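PDB 1RW1: ArsC family reductase from Pseudomonas aeruginosa, which probably acts as a glutathione-dependent thiol reductase of the thioredoxin-fold ArsC family. Local coordinates for residues R43-E48 / G98-G103. Numbering follows the deposited sequence.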
loop_
_atom_site.group_PDB
_atom_site.type_symbol
_atom_site.label_atom_id
_atom_site.label_comp_id
_atom_site.label_asym_id
_atom_site.label_seq_id
_atom_site.Cartn_x
_atom_site.Cartn_y
_atom_site.Cartn_z
ATOM N N ARG A 43 -3.751 -0.885 -10.334
ATOM C CA ARG A 43 -4.457 0.077 -11.179
ATOM C C ARG A 43 -5.534 0.819 -10.412
ATOM O O ARG A 43 -5.702 2.025 -10.594
ATOM C CB ARG A 43 -5.094 -0.636 -12.367
ATOM C CG ARG A 43 -4.124 -1.048 -13.415
ATOM C CD ARG A 43 -4.711 -1.996 -14.431
ATOM N NE ARG A 43 -3.767 -2.151 -15.534
ATOM C CZ ARG A 43 -3.684 -3.217 -16.319
ATOM N NH1 ARG A 43 -4.490 -4.253 -16.131
ATOM N NH2 ARG A 43 -2.785 -3.248 -17.298
ATOM N N ARG A 44 -6.300 0.103 -9.592
ATOM C CA ARG A 44 -7.347 0.738 -8.807
ATOM C C ARG A 44 -6.769 1.725 -7.790
ATOM O O ARG A 44 -7.283 2.838 -7.625
ATOM C CB ARG A 44 -8.167 -0.327 -8.091
ATOM C CG ARG A 44 -9.345 -0.855 -8.824
ATOM C CD ARG A 44 -10.274 -1.577 -7.887
ATOM N NE ARG A 44 -9.683 -2.807 -7.380
ATOM C CZ ARG A 44 -9.297 -2.998 -6.124
ATOM N NH1 ARG A 44 -9.441 -2.044 -5.212
ATOM N NH2 ARG A 44 -8.756 -4.146 -5.787
ATOM N N TRP A 45 -5.712 1.317 -7.090
ATOM C CA TRP A 45 -5.144 2.190 -6.075
ATOM C C TRP A 45 -4.557 3.442 -6.714
ATOM O O TRP A 45 -4.727 4.557 -6.212
ATOM C CB TRP A 45 -4.073 1.439 -5.297
ATOM C CG TRP A 45 -4.566 0.246 -4.542
ATOM C CD1 TRP A 45 -5.849 -0.062 -4.196
ATOM C CD2 TRP A 45 -3.751 -0.817 -4.052
ATOM N NE1 TRP A 45 -5.872 -1.250 -3.496
ATOM C CE2 TRP A 45 -4.590 -1.726 -3.386
ATOM C CE3 TRP A 45 -2.369 -1.067 -4.072
ATOM C CZ2 TRP A 45 -4.092 -2.877 -2.774
ATOM C CZ3 TRP A 45 -1.886 -2.197 -3.468
ATOM C CH2 TRP A 45 -2.743 -3.089 -2.819
ATOM N N CYS A 46 -3.856 3.266 -7.830
ATOM C CA CYS A 46 -3.278 4.423 -8.505
ATOM C C CYS A 46 -4.359 5.344 -9.085
ATOM O O CYS A 46 -4.193 6.557 -9.079
ATOM C CB CYS A 46 -2.328 3.999 -9.623
ATOM S SG CYS A 46 -0.758 3.310 -9.046
ATOM N N ALA A 47 -5.458 4.784 -9.573
ATOM C CA ALA A 47 -6.544 5.610 -10.077
ATOM C C ALA A 47 -7.094 6.524 -8.992
ATOM O O ALA A 47 -7.474 7.667 -9.265
ATOM C CB ALA A 47 -7.642 4.718 -10.631
ATOM N N GLU A 48 -7.172 6.018 -7.769
ATOM C CA GLU A 48 -7.777 6.734 -6.672
ATOM C C GLU A 48 -6.828 7.723 -6.000
ATOM O O GLU A 48 -7.281 8.749 -5.495
ATOM C CB GLU A 48 -8.292 5.717 -5.647
ATOM C CG GLU A 48 -8.943 6.328 -4.415
ATOM C CD GLU A 48 -9.357 5.309 -3.390
ATOM O OE1 GLU A 48 -9.105 4.105 -3.623
ATOM O OE2 GLU A 48 -9.911 5.710 -2.358
ATOM N N GLY A 98 -15.821 1.372 -0.595
ATOM C CA GLY A 98 -15.852 2.281 -1.726
ATOM C C GLY A 98 -14.543 3.018 -1.968
ATOM O O GLY A 98 -14.401 3.712 -2.980
ATOM N N ARG A 99 -13.583 2.875 -1.059
ATOM C CA ARG A 99 -12.368 3.654 -1.141
ATOM C C ARG A 99 -11.280 3.048 -0.292
ATOM O O ARG A 99 -11.511 2.069 0.422
ATOM C CB ARG A 99 -12.643 5.089 -0.711
ATOM C CG ARG A 99 -13.114 5.255 0.715
ATOM C CD ARG A 99 -13.305 6.721 1.107
ATOM N NE ARG A 99 -13.608 6.900 2.524
ATOM C CZ ARG A 99 -12.745 7.345 3.435
ATOM N NH1 ARG A 99 -11.498 7.663 3.100
ATOM N NH2 ARG A 99 -13.133 7.464 4.699
ATOM N N THR A 100 -10.088 3.623 -0.404
ATOM C CA THR A 100 -8.930 3.092 0.290
ATOM C C THR A 100 -8.153 4.193 0.992
ATOM O O THR A 100 -8.206 5.370 0.597
ATOM C CB THR A 100 -7.976 2.327 -0.653
ATOM O OG1 THR A 100 -7.448 3.208 -1.639
ATOM C CG2 THR A 100 -8.708 1.269 -1.426
ATOM N N LEU A 101 -7.419 3.793 2.026
ATOM C CA LEU A 101 -6.443 4.653 2.671
ATOM C C LEU A 101 -5.048 4.107 2.389
ATOM O O LEU A 101 -4.813 2.913 2.501
ATOM C CB LEU A 101 -6.671 4.713 4.177
ATOM C CG LEU A 101 -7.986 5.351 4.616
ATOM C CD1 LEU A 101 -8.177 5.236 6.115
ATOM C CD2 LEU A 101 -8.051 6.803 4.184
ATOM N N VAL A 102 -4.127 4.993 2.058
ATOM C CA VAL A 102 -2.734 4.648 1.807
ATOM C C VAL A 102 -1.880 5.313 2.880
ATOM O O VAL A 102 -1.972 6.508 3.099
ATOM C CB VAL A 102 -2.288 5.105 0.415
ATOM C CG1 VAL A 102 -0.811 4.750 0.172
ATOM C CG2 VAL A 102 -3.153 4.486 -0.662
ATOM N N GLY A 103 -1.051 4.517 3.540
ATOM C CA GLY A 103 -0.309 4.974 4.692
ATOM C C GLY A 103 -1.185 4.968 5.931
ATOM O O GLY A 103 -2.381 4.687 5.863
#
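In this thioredoxin-fold protein of the ArsC family, helix 39-49 is joined to an edge strand of the mixed sheet, 100-102, chiefly through the carboxylate of Glu48, which takes hold of Thr100 at both backbone and side chain. The Glu48 side chain runs out fully extended, CG anti to the backbone N (chi1 179°), a shape that carries the carboxylate across from the helix to the start of the strand. There Glu48 OE2 accepts the N-H of Thr100 (N to OE2 2.9 Å) through its syn lone pair, in a nearly straight bond (167°). The other oxygen, Glu48 OE1, accepts the hydroxyl of Thr100 (OG1 to OE1 2.7 Å), but from well above the carboxylate plane. Thr100 OG1 is also hydrogen-bonded to His49, the next residue of the helix. Next to the N-H...OE2 hydrogen bond, CB of Arg99 lies 3.2 Å from Glu48 OE2, while the rest of that arginine leads away, leaving its NH1 6.0 Å from the same oxygen. One turn back along the helix, Trp45 CD1 approaches the methyl CG2 of Thr100 at 4.2 Å, a light apolar touch; the Trp45 indole NE1 is hydrogen-bonded to Glu95 of the adjacent strand 93-95. Two bonds to separate oxygens should restrict rotation of the Glu48 carboxylate, and because both donors are neutral, Thr100 grips it without a salt bridge.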